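Long-range contacts in response regulator receiver modulated diguanylate cyclase with PAS/PAC sensor (Desulfovibrio desulfuricans subsp. desulfuricans, PDB 3CG0), which probably makes the second messenger cyclic di-GMP in response to signals, this chain being its receiver domain, which is predicted to be phosphorylated on an aspartate: residues D8-L13 against L32-L37; R26-S31 against V113-L118; N42-V47 against G66-V71; P55-V60 against P84-T89. All coordinates share one frame; numbering follows the deposited sequence.

Interaction 1: residues D8-L13 against L32-L37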
loop_
_atom_site.group_PDB
_atom_site.type_symbol
_atom_site.label_atom_id
_atom_site.label_comp_id
_atom_site.label_asym_id
_atom_site.label_seq_id
_atom_site.Cartn_x
_atom_site.Cartn_y
_atom_site.Cartn_z
ATOM N N ASP C 8 -13.410 -20.631 7.503
ATOM C CA ASP C 8 -12.008 -20.265 7.123
ATOM C C ASP C 8 -11.309 -19.390 8.180
ATOM O O ASP C 8 -10.567 -18.455 7.855
ATOM C CB ASP C 8 -11.966 -19.618 5.727
ATOM C CG ASP C 8 -12.826 -18.362 5.624
ATOM O OD1 ASP C 8 -12.259 -17.281 5.349
ATOM O OD2 ASP C 8 -14.059 -18.454 5.815
ATOM N N LEU C 9 -11.552 -19.714 9.449
ATOM C CA LEU C 9 -10.872 -19.071 10.571
ATOM C C LEU C 9 -9.565 -19.839 10.852
ATOM O O LEU C 9 -9.490 -21.034 10.542
ATOM C CB LEU C 9 -11.806 -19.023 11.792
ATOM C CG LEU C 9 -12.668 -17.776 12.081
ATOM C CD1 LEU C 9 -12.015 -16.856 13.121
ATOM C CD2 LEU C 9 -13.080 -16.983 10.820
ATOM N N PRO C 10 -8.528 -19.153 11.399
ATOM C CA PRO C 10 -7.157 -19.690 11.538
ATOM C C PRO C 10 -7.007 -21.020 12.273
ATOM O O PRO C 10 -7.767 -21.310 13.197
ATOM C CB PRO C 10 -6.439 -18.592 12.325
ATOM C CG PRO C 10 -7.149 -17.359 11.950
ATOM C CD PRO C 10 -8.589 -17.766 11.901
ATOM N N GLY C 11 -6.015 -21.805 11.851
ATOM C CA GLY C 11 -5.741 -23.118 12.423
ATOM C C GLY C 11 -4.639 -23.099 13.466
ATOM O O GLY C 11 -3.481 -22.844 13.154
ATOM N N VAL C 12 -5.011 -23.392 14.706
ATOM C CA VAL C 12 -4.114 -23.266 15.844
ATOM C C VAL C 12 -3.610 -24.646 16.307
ATOM O O VAL C 12 -4.384 -25.584 16.441
ATOM C CB VAL C 12 -4.803 -22.477 16.996
ATOM C CG1 VAL C 12 -3.856 -22.239 18.154
ATOM C CG2 VAL C 12 -5.351 -21.116 16.481
ATOM N N LEU C 13 -2.306 -24.758 16.530
ATOM C CA LEU C 13 -1.702 -25.984 17.047
ATOM C C LEU C 13 -1.170 -25.687 18.453
ATOM O O LEU C 13 -0.486 -24.687 18.644
ATOM C CB LEU C 13 -0.601 -26.434 16.085
ATOM C CG LEU C 13 0.377 -27.582 16.349
ATOM C CD1 LEU C 13 0.692 -28.287 15.044
ATOM C CD2 LEU C 13 1.658 -27.091 16.974
ATOM N N LEU C 32 -13.492 -18.242 20.671
ATOM C CA LEU C 32 -13.102 -17.112 19.839
ATOM C C LEU C 32 -13.433 -17.382 18.369
ATOM O O LEU C 32 -13.602 -16.448 17.579
ATOM C CB LEU C 32 -11.615 -16.777 20.032
ATOM C CG LEU C 32 -11.246 -16.106 21.370
ATOM C CD1 LEU C 32 -9.750 -16.158 21.633
ATOM C CD2 LEU C 32 -11.743 -14.655 21.443
ATOM N N GLY C 33 -13.531 -18.661 18.017
ATOM C CA GLY C 33 -13.898 -19.063 16.664
ATOM C C GLY C 33 -12.842 -19.893 15.953
ATOM O O GLY C 33 -13.144 -20.559 14.955
ATOM N N TYR C 34 -11.613 -19.858 16.473
ATOM C CA TYR C 34 -10.471 -20.546 15.871
ATOM C C TYR C 34 -10.662 -22.051 15.810
ATOM O O TYR C 34 -11.266 -22.649 16.692
ATOM C CB TYR C 34 -9.179 -20.248 16.645
ATOM C CG TYR C 34 -8.796 -18.789 16.700
ATOM C CD1 TYR C 34 -8.307 -18.131 15.571
ATOM C CD2 TYR C 34 -8.899 -18.071 17.889
ATOM C CE1 TYR C 34 -7.958 -16.785 15.620
ATOM C CE2 TYR C 34 -8.544 -16.734 17.952
ATOM C CZ TYR C 34 -8.073 -16.099 16.816
ATOM O OH TYR C 34 -7.727 -14.776 16.883
ATOM N N ASP C 35 -10.139 -22.660 14.758
ATOM C CA ASP C 35 -10.115 -24.106 14.660
ATOM C C ASP C 35 -8.830 -24.594 15.328
ATOM O O ASP C 35 -7.739 -24.200 14.926
ATOM C CB ASP C 35 -10.154 -24.517 13.183
ATOM C CG ASP C 35 -10.394 -26.011 12.978
ATOM O OD1 ASP C 35 -10.663 -26.750 13.952
ATOM O OD2 ASP C 35 -10.310 -26.450 11.813
ATOM N N VAL C 36 -8.946 -25.421 16.366
ATOM C CA VAL C 36 -7.745 -26.069 16.913
ATOM C C VAL C 36 -7.506 -27.443 16.300
ATOM O O VAL C 36 -8.327 -28.363 16.389
ATOM C CB VAL C 36 -7.559 -25.938 18.481
ATOM C CG1 VAL C 36 -8.784 -25.360 19.160
ATOM C CG2 VAL C 36 -7.026 -27.231 19.142
ATOM N N LEU C 37 -6.367 -27.530 15.631
ATOM C CA LEU C 37 -6.038 -28.626 14.742
ATOM C C LEU C 37 -5.399 -29.799 15.478
ATOM O O LEU C 37 -5.566 -30.957 15.084
ATOM C CB LEU C 37 -5.093 -28.110 13.653
ATOM C CG LEU C 37 -5.613 -27.533 12.323
ATOM C CD1 LEU C 37 -6.965 -26.839 12.400
ATOM C CD2 LEU C 37 -4.605 -26.556 11.801
#
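The ring of Tyr34 meets Pro10 at its edge. Pro10 CG and Leu32 CD1 both lie in the ring plane, and the closest pair is Pro10 CD to Tyr34 CD1 at 3.7 Å. CG of Tyr34 is anti to the carbonyl carbon, which sets the ring beside Pro10 and Val12. Val12 CG2 comes to 3.9 Å from Tyr34 CB and stands oblique to the ring. Leu29 and Ile122 also touch Tyr34, so helices 19-32 and 115-132 both border it. Next to these side chains the two strands start to pair. They are strands 11-15 and 35-40, the parallel neighbours of the first beta-alpha-beta unit of the receiver fold, joined through helix 19-32. Gly33, just past that helix, has a positive phi, which suits a glycine, and its O lies 3.8 Å from Leu9 CB. Three backbone bonds follow. Asp35 N gives to Pro10 O at 3.1 Å, the most bent of the three (142° at the hydrogen). Val12 N gives to Asp35 O at 2.9 Å and is nearly straight (172°). Leu37 N gives to Val12 O, also at 2.9 Å. The strand segments diverge by 44°. Val12 and Val36 share the face turned to helix 19-32. Leu37 CD2 lies directly against the Gly11 main chain, 3.7 Å from Gly11 CA.

Interaction 2: residues R26-S31 against V113-L118; sequences RIQLES and VAADTL
This is a small contact between one helix and the start of another, in which Gln28 and Leu29 of helix 19-32 meet the beginning of helix 115-132. It combines one hydrogen bond from a side-chain amide with apolar packing and buries 227 Å². The Gln28 chain is extended beyond CG (chi2 -180°), which puts CD out toward Val113. Gln28 NE2 gives a hydrogen bond to Val113 O, nearly straight at the hydrogen (167°). It is modelled at 2.5 Å between these atoms, shorter than expected, so the exact length is doubtful. Val113 O lies close to the Gln28 amide plane, whereas NE2 is tilted 31° from the carbonyl plane of Val113. The bond ties Gln28 to the residue just before the N-cap, Ala114. Ala115 CB comes to 3.7 Å from Gln28 NE2. Deeper in, Leu118 CD2 touches both Leu29 CD2, at 3.9 Å, and Gln28 CB, at 4.0 Å. The Leu29 and Leu118 side chains cross at about a right angle. Outward, Asp116 forms a salt bridge with Arg120 of the second subunit, so helix 115-132 also takes part in the subunit interface. Inward, Leu29 rests on Val12 and Ile14 of strand 11-15, and Leu118 on Leu109 of strand 107-110, which places the contact on the side of the sheet where helices 19-32 and 115-132 pack.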
loop_
_atom_site.group_PDB
_atom_site.type_symbol
_atom_site.label_atom_id
_atom_site.label_comp_id
_atom_site.label_asym_id
_atom_site.label_seq_id
_atom_site.Cartn_x
_atom_site.Cartn_y
_atom_site.Cartn_z
ATOM N N ARG C 26 -7.892 -24.674 24.818
ATOM C CA ARG C 26 -8.775 -25.145 23.747
ATOM C C ARG C 26 -10.167 -24.509 23.859
ATOM O O ARG C 26 -10.747 -24.106 22.853
ATOM C CB ARG C 26 -8.874 -26.669 23.772
ATOM C CG ARG C 26 -9.180 -27.292 22.426
ATOM C CD ARG C 26 -9.136 -28.815 22.480
ATOM N NE ARG C 26 -9.078 -29.374 21.128
ATOM C CZ ARG C 26 -8.499 -30.528 20.809
ATOM N NH1 ARG C 26 -7.924 -31.277 21.747
ATOM N NH2 ARG C 26 -8.494 -30.932 19.548
ATOM N N ILE C 27 -10.681 -24.418 25.091
ATOM C CA ILE C 27 -11.988 -23.784 25.385
ATOM C C ILE C 27 -11.991 -22.321 24.947
ATOM O O ILE C 27 -12.868 -21.906 24.195
ATOM C CB ILE C 27 -12.375 -23.879 26.893
ATOM C CG1 ILE C 27 -12.724 -25.311 27.293
ATOM C CG2 ILE C 27 -13.571 -22.976 27.238
ATOM C CD1 ILE C 27 -12.805 -25.504 28.793
ATOM N N GLN C 28 -10.982 -21.566 25.390
ATOM C CA GLN C 28 -10.793 -20.165 24.983
ATOM C C GLN C 28 -10.681 -19.964 23.479
ATOM O O GLN C 28 -11.273 -19.038 22.954
ATOM C CB GLN C 28 -9.572 -19.548 25.659
ATOM C CG GLN C 28 -9.778 -19.192 27.114
ATOM C CD GLN C 28 -8.541 -18.581 27.734
ATOM O OE1 GLN C 28 -7.534 -19.258 27.945
ATOM N NE2 GLN C 28 -8.613 -17.295 28.040
ATOM N N LEU C 29 -9.942 -20.835 22.795
ATOM C CA LEU C 29 -9.741 -20.706 21.357
ATOM C C LEU C 29 -10.987 -21.032 20.565
ATOM O O LEU C 29 -11.292 -20.357 19.585
ATOM C CB LEU C 29 -8.589 -21.581 20.869
ATOM C CG LEU C 29 -7.181 -21.148 21.275
ATOM C CD1 LEU C 29 -6.236 -22.277 21.006
ATOM C CD2 LEU C 29 -6.774 -19.937 20.509
ATOM N N GLU C 30 -11.699 -22.068 20.996
ATOM C CA GLU C 30 -12.948 -22.472 20.361
ATOM C C GLU C 30 -14.038 -21.401 20.518
ATOM O O GLU C 30 -14.818 -21.182 19.594
ATOM C CB GLU C 30 -13.427 -23.793 20.948
ATOM C CG GLU C 30 -14.072 -24.718 19.947
ATOM C CD GLU C 30 -13.096 -25.735 19.397
ATOM O OE1 GLU C 30 -12.179 -25.347 18.636
ATOM O OE2 GLU C 30 -13.254 -26.929 19.725
ATOM N N SER C 31 -14.059 -20.731 21.674
ATOM C CA SER C 31 -15.000 -19.642 21.961
ATOM C C SER C 31 -14.736 -18.392 21.119
ATOM O O SER C 31 -15.632 -17.569 20.900
ATOM C CB SER C 31 -14.938 -19.276 23.448
ATOM O OG SER C 31 -15.032 -20.432 24.263
ATOM N N VAL C 113 -4.234 -17.230 30.595
ATOM C CA VAL C 113 -4.253 -16.352 29.438
ATOM C C VAL C 113 -5.626 -15.700 29.328
ATOM O O VAL C 113 -6.644 -16.393 29.351
ATOM C CB VAL C 113 -3.923 -17.147 28.137
ATOM C CG1 VAL C 113 -3.964 -16.248 26.906
ATOM C CG2 VAL C 113 -2.563 -17.845 28.253
ATOM N N ALA C 114 -5.648 -14.371 29.235
ATOM C CA ALA C 114 -6.872 -13.650 28.903
ATOM C C ALA C 114 -7.215 -13.887 27.437
ATOM O O ALA C 114 -6.342 -13.814 26.568
ATOM C CB ALA C 114 -6.709 -12.162 29.188
ATOM N N ALA C 115 -8.482 -14.181 27.169
ATOM C CA ALA C 115 -8.944 -14.477 25.812
ATOM C C ALA C 115 -8.757 -13.324 24.825
ATOM O O ALA C 115 -8.411 -13.555 23.671
ATOM C CB ALA C 115 -10.398 -14.919 25.829
ATOM N N ASP C 116 -8.992 -12.094 25.277
ATOM C CA ASP C 116 -8.923 -10.932 24.392
ATOM C C ASP C 116 -7.489 -10.619 23.953
ATOM O O ASP C 116 -7.269 -10.184 22.826
ATOM C CB ASP C 116 -9.635 -9.709 25.005
ATOM C CG ASP C 116 -8.733 -8.879 25.902
ATOM O OD1 ASP C 116 -8.375 -7.744 25.508
ATOM O OD2 ASP C 116 -8.377 -9.361 26.998
ATOM N N THR C 117 -6.524 -10.883 24.837
ATOM C CA THR C 117 -5.105 -10.778 24.505
ATOM C C THR C 117 -4.713 -11.902 23.551
ATOM O O THR C 117 -3.988 -11.683 22.585
ATOM C CB THR C 117 -4.211 -10.862 25.757
ATOM O OG1 THR C 117 -4.851 -10.194 26.848
ATOM C CG2 THR C 117 -2.855 -10.216 25.489
ATOM N N LEU C 118 -5.208 -13.099 23.839
ATOM C CA LEU C 118 -5.009 -14.275 23.007
ATOM C C LEU C 118 -5.472 -14.019 21.573
ATOM O O LEU C 118 -4.749 -14.311 20.622
ATOM C CB LEU C 118 -5.774 -15.455 23.615
ATOM C CG LEU C 118 -5.753 -16.809 22.924
ATOM C CD1 LEU C 118 -4.320 -17.248 22.783
ATOM C CD2 LEU C 118 -6.580 -17.813 23.724
#

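Interaction 3: residues N42-V47 against G66-V71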
loop_
_atom_site.group_PDB
_atom_site.type_symbol
_atom_site.label_atom_id
_atom_site.label_comp_id
_atom_site.label_asym_id
_atom_site.label_seq_id
_atom_site.Cartn_x
_atom_site.Cartn_y
_atom_site.Cartn_z
ATOM N N ASN C 42 4.181 -33.705 24.082
ATOM C CA ASN C 42 5.601 -33.770 23.789
ATOM C C ASN C 42 5.870 -33.106 22.441
ATOM O O ASN C 42 5.076 -33.232 21.502
ATOM C CB ASN C 42 6.128 -35.218 23.848
ATOM C CG ASN C 42 6.033 -35.944 22.522
ATOM O OD1 ASN C 42 7.048 -36.327 21.943
ATOM N ND2 ASN C 42 4.813 -36.123 22.028
ATOM N N GLY C 43 6.986 -32.390 22.363
ATOM C CA GLY C 43 7.312 -31.595 21.188
ATOM C C GLY C 43 7.649 -32.328 19.902
ATOM O O GLY C 43 7.336 -31.832 18.813
ATOM N N GLU C 44 8.283 -33.498 20.022
ATOM C CA GLU C 44 8.710 -34.289 18.859
ATOM C C GLU C 44 7.572 -34.680 17.916
ATOM O O GLU C 44 7.715 -34.578 16.692
ATOM C CB GLU C 44 9.484 -35.537 19.294
ATOM C CG GLU C 44 10.995 -35.369 19.246
ATOM C CD GLU C 44 11.768 -36.606 19.707
ATOM O OE1 GLU C 44 11.187 -37.480 20.391
ATOM O OE2 GLU C 44 12.972 -36.698 19.383
ATOM N N GLU C 45 6.445 -35.103 18.483
ATOM C CA GLU C 45 5.321 -35.539 17.667
ATOM C C GLU C 45 4.496 -34.380 17.094
ATOM O O GLU C 45 3.843 -34.555 16.065
ATOM C CB GLU C 45 4.469 -36.599 18.385
ATOM C CG GLU C 45 3.152 -36.143 18.979
ATOM C CD GLU C 45 2.108 -37.258 19.010
ATOM O OE1 GLU C 45 0.964 -36.992 19.440
ATOM O OE2 GLU C 45 2.427 -38.396 18.597
ATOM N N ALA C 46 4.561 -33.209 17.739
ATOM C CA ALA C 46 3.984 -31.960 17.199
ATOM C C ALA C 46 4.653 -31.534 15.900
ATOM O O ALA C 46 3.980 -31.112 14.962
ATOM C CB ALA C 46 4.090 -30.842 18.211
ATOM N N VAL C 47 5.983 -31.645 15.870
ATOM C CA VAL C 47 6.801 -31.357 14.685
ATOM C C VAL C 47 6.521 -32.363 13.554
ATOM O O VAL C 47 6.470 -31.986 12.380
ATOM C CB VAL C 47 8.322 -31.310 15.051
ATOM C CG1 VAL C 47 9.196 -31.015 13.824
ATOM C CG2 VAL C 47 8.586 -30.271 16.139
ATOM N N GLY C 66 11.259 -33.004 28.497
ATOM C CA GLY C 66 11.221 -34.312 27.854
ATOM C C GLY C 66 12.130 -34.393 26.646
ATOM O O GLY C 66 13.282 -33.954 26.697
ATOM N N ALA C 67 11.595 -34.950 25.560
ATOM C CA ALA C 67 12.342 -35.213 24.332
ATOM C C ALA C 67 12.897 -33.944 23.675
ATOM O O ALA C 67 14.100 -33.851 23.406
ATOM C CB ALA C 67 11.474 -35.992 23.354
ATOM N N LEU C 68 12.007 -32.988 23.409
ATOM C CA LEU C 68 12.375 -31.641 22.977
ATOM C C LEU C 68 11.771 -30.702 23.995
ATOM O O LEU C 68 10.656 -30.937 24.451
ATOM C CB LEU C 68 11.777 -31.311 21.608
ATOM C CG LEU C 68 12.291 -31.940 20.318
ATOM C CD1 LEU C 68 11.391 -31.537 19.182
ATOM C CD2 LEU C 68 13.719 -31.522 20.015
ATOM N N ASP C 69 12.489 -29.647 24.364
ATOM C CA ASP C 69 11.899 -28.641 25.244
ATOM C C ASP C 69 11.024 -27.675 24.437
ATOM O O ASP C 69 10.892 -27.829 23.220
ATOM C CB ASP C 69 12.949 -27.927 26.119
ATOM C CG ASP C 69 14.041 -27.236 25.313
ATOM O OD1 ASP C 69 15.224 -27.576 25.525
ATOM O OD2 ASP C 69 13.735 -26.342 24.488
ATOM N N GLY C 70 10.428 -26.697 25.115
ATOM C CA GLY C 70 9.521 -25.743 24.476
ATOM C C GLY C 70 10.222 -24.901 23.434
ATOM O O GLY C 70 9.681 -24.634 22.365
ATOM N N VAL C 71 11.454 -24.524 23.745
ATOM C CA VAL C 71 12.233 -23.656 22.877
ATOM C C VAL C 71 12.642 -24.370 21.586
ATOM O O VAL C 71 12.508 -23.805 20.497
ATOM C CB VAL C 71 13.413 -23.007 23.654
ATOM C CG1 VAL C 71 14.306 -22.221 22.737
ATOM C CG2 VAL C 71 12.865 -22.073 24.726
HETATM O O HOH W 1 8.426 -32.248 24.914
#
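Gly43 and Leu68 bring the backbones nearest, with CA atoms 5.4 Å apart, where the start of helix 43-53 faces the loop leading into helix 70-80. Both helices belong to the alternating beta-alpha receiver fold of the CheY type. The loop comes after strand 57-61, whose last residue, Asp61, is the predicted phosphorylation site. Leu68 carries the apolar part. Its CD1 lies 3.8 Å from Glu44 N. The Glu44 and Leu68 side chains cross at about a right angle, CG to CG at 3.8 Å. Farther along helix 43-53, Val47 CG2 is a looser neighbour of Leu68 CD1, at 4.3 Å. Leu68 also touches Thr73 and Arg76 of helix 70-80, so it is in contact with both helices. Gly43, with no side chain, lets Leu68 come close to the main chain. At the surface, Glu44 reaches across with its chain extended beyond CG, and OE1 rests 3.3 Å from Ala67 CB. Asp69 occupies the N-cap position of helix 70-80 and makes a salt bridge to Arg99. One water joins the two backbones, accepting from Gly43 N at 2.9 Å and donating to Leu68 O at 2.6 Å.

Interaction 4: residues P55-V60 against P84-T89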
loop_
_atom_site.group_PDB
_atom_site.type_symbol
_atom_site.label_atom_id
_atom_site.label_comp_id
_atom_site.label_asym_id
_atom_site.label_seq_id
_atom_site.Cartn_x
_atom_site.Cartn_y
_atom_site.Cartn_z
ATOM N N PRO C 55 -1.037 -25.851 10.125
ATOM C CA PRO C 55 -1.556 -24.770 10.967
ATOM C C PRO C 55 -1.082 -23.378 10.549
ATOM O O PRO C 55 -0.100 -23.248 9.826
ATOM C CB PRO C 55 -1.034 -25.127 12.362
ATOM C CG PRO C 55 0.210 -25.935 12.114
ATOM C CD PRO C 55 0.103 -26.551 10.758
ATOM N N ASP C 56 -1.801 -22.354 11.003
ATOM C CA ASP C 56 -1.444 -20.966 10.750
ATOM C C ASP C 56 -0.542 -20.420 11.855
ATOM O O ASP C 56 0.157 -19.438 11.652
ATOM C CB ASP C 56 -2.707 -20.101 10.625
ATOM C CG ASP C 56 -3.523 -20.432 9.381
ATOM O OD1 ASP C 56 -4.429 -21.287 9.465
ATOM O OD2 ASP C 56 -3.242 -19.853 8.313
ATOM N N ILE C 57 -0.571 -21.056 13.023
ATOM C CA ILE C 57 0.152 -20.589 14.206
ATOM C C ILE C 57 0.302 -21.729 15.229
ATOM O O ILE C 57 -0.480 -22.675 15.230
ATOM C CB ILE C 57 -0.550 -19.343 14.855
ATOM C CG1 ILE C 57 0.348 -18.681 15.904
ATOM C CG2 ILE C 57 -1.935 -19.705 15.411
ATOM C CD1 ILE C 57 -0.014 -17.279 16.246
ATOM N N ALA C 58 1.321 -21.638 16.076
ATOM C CA ALA C 58 1.559 -22.633 17.110
ATOM C C ALA C 58 1.684 -21.945 18.456
ATOM O O ALA C 58 2.423 -20.963 18.581
ATOM C CB ALA C 58 2.829 -23.427 16.796
ATOM N N LEU C 59 0.945 -22.442 19.451
ATOM C CA LEU C 59 1.080 -21.967 20.826
ATOM C C LEU C 59 1.909 -22.976 21.585
ATOM O O LEU C 59 1.523 -24.127 21.677
ATOM C CB LEU C 59 -0.285 -21.792 21.496
ATOM C CG LEU C 59 -1.322 -20.880 20.830
ATOM C CD1 LEU C 59 -2.464 -20.644 21.787
ATOM C CD2 LEU C 59 -0.721 -19.563 20.387
ATOM N N VAL C 60 3.062 -22.553 22.099
ATOM C CA VAL C 60 4.034 -23.479 22.699
ATOM C C VAL C 60 4.256 -23.126 24.162
ATOM O O VAL C 60 4.435 -21.943 24.503
ATOM C CB VAL C 60 5.396 -23.482 21.926
ATOM C CG1 VAL C 60 6.399 -24.478 22.545
ATOM C CG2 VAL C 60 5.197 -23.842 20.455
ATOM N N PRO C 84 4.422 -18.928 12.758
ATOM C CA PRO C 84 4.592 -17.963 13.825
ATOM C C PRO C 84 4.378 -18.633 15.183
ATOM O O PRO C 84 3.564 -19.542 15.306
ATOM C CB PRO C 84 3.467 -16.963 13.597
ATOM C CG PRO C 84 2.909 -17.250 12.261
ATOM C CD PRO C 84 3.246 -18.654 11.921
ATOM N N ILE C 85 5.077 -18.130 16.192
ATOM C CA ILE C 85 5.118 -18.722 17.505
ATOM C C ILE C 85 4.701 -17.720 18.556
ATOM O O ILE C 85 5.245 -16.616 18.614
ATOM C CB ILE C 85 6.559 -19.182 17.854
ATOM C CG1 ILE C 85 7.060 -20.220 16.834
ATOM C CG2 ILE C 85 6.618 -19.728 19.283
ATOM C CD1 ILE C 85 6.097 -21.394 16.579
ATOM N N ILE C 86 3.749 -18.117 19.391
ATOM C CA ILE C 86 3.517 -17.421 20.645
ATOM C C ILE C 86 3.870 -18.389 21.752
ATOM O O ILE C 86 3.419 -19.537 21.739
ATOM C CB ILE C 86 2.059 -16.955 20.782
ATOM C CG1 ILE C 86 1.657 -16.158 19.539
ATOM C CG2 ILE C 86 1.856 -16.143 22.082
ATOM C CD1 ILE C 86 0.282 -15.566 19.606
ATOM N N PHE C 87 4.720 -17.954 22.682
ATOM C CA PHE C 87 5.061 -18.807 23.812
ATOM C C PHE C 87 4.053 -18.632 24.916
ATOM O O PHE C 87 3.642 -17.520 25.217
ATOM C CB PHE C 87 6.447 -18.509 24.368
ATOM C CG PHE C 87 7.564 -19.130 23.592
ATOM C CD1 PHE C 87 7.744 -20.515 23.566
ATOM C CD2 PHE C 87 8.477 -18.321 22.933
ATOM C CE1 PHE C 87 8.784 -21.061 22.867
ATOM C CE2 PHE C 87 9.533 -18.867 22.222
ATOM C CZ PHE C 87 9.686 -20.230 22.181
ATOM N N ILE C 88 3.662 -19.746 25.513
ATOM C CA ILE C 88 2.833 -19.750 26.715
ATOM C C ILE C 88 3.766 -19.872 27.915
ATOM O O ILE C 88 4.567 -20.809 27.994
ATOM C CB ILE C 88 1.802 -20.908 26.683
ATOM C CG1 ILE C 88 0.966 -20.868 25.389
ATOM C CG2 ILE C 88 0.930 -20.886 27.923
ATOM C CD1 ILE C 88 0.178 -19.557 25.166
ATOM N N THR C 89 3.688 -18.915 28.833
ATOM C CA THR C 89 4.665 -18.839 29.918
ATOM C C THR C 89 4.049 -19.001 31.305
ATOM O O THR C 89 2.861 -18.743 31.509
ATOM C CB THR C 89 5.466 -17.505 29.907
ATOM O OG1 THR C 89 4.608 -16.422 30.279
ATOM C CG2 THR C 89 6.077 -17.227 28.549
#
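Leu59 and Ile86 lie side by side and point the same way, with Leu59 CD2 3.8 Å from Ile86 CB. Ile57 joins them on this face of the sheet. Its CG1 is anti to the backbone N (chi1 -168°), and its CD1 meets Ile86 CD1 at 3.8 Å. Helix 115-132 covers this group through Leu118, Ser121 and Ala125. The other face carries Ala58, Ile85, Val60 and Phe87. Ala58 CB touches Ile85 CD1, and Val60 runs beside Phe87. Ile85 CG2 sits over the centre of one face of the Phe87 ring, 4.1 Å above its plane, while Val60 O lies at the ring edge. Helix 70-80 packs on this side, with Leu77 on Ala58 and Ala74 on Ile85 and Phe87. Between the two faces runs the backbone pairing of strands 57-61 and 85-89, parallel neighbours in the central sheet of the receiver fold and joined by helix 70-80 as a beta-alpha-beta unit. Ala58 N binds Pro84 O at 3.2 Å, and Ile86 N binds Ala58 O at the same length. Val60 N follows to Ile86 O at 3.1 Å. Ile88 N to Val60 O is almost straight (178°) but modelled unusually short, at a doubtful 2.5 Å. At the polar end, Asp56 O lies 3.2 Å from Pro84 CD, and the Asp56 carboxylate turns to Gly11 N through OD1. The proline ring brings no N-H to this end, so pairing begins with the carbonyl of Pro84. The buried backbone groups of the pairing satisfy one another, which is consistent with apolar side chains on both faces.

How the interactions relate
Interactions 1 and 4 both lie in the five-stranded parallel sheet, their centres about 12 Å apart. Strands 11-15 and 57-61 are neighbours there, so the two pairings join through shared backbone contacts. Interaction 2 lies on the side of the sheet with helices 19-32 and 115-132, touching interaction 4 through Leu59 and interaction 1 where Tyr34 packs on Leu29. Interaction 3 is on the opposite side of the chain's centre from interaction 2, centres about 23 Å apart, and meets interaction 4 where Gly70 packs on Val60 and Phe87. Along the chain, interactions 1 and 2 alternate, as do 3 and 4, which both nest within the loop closed by interaction 2. Together they bind successive beta-alpha units into one compact receiver domain.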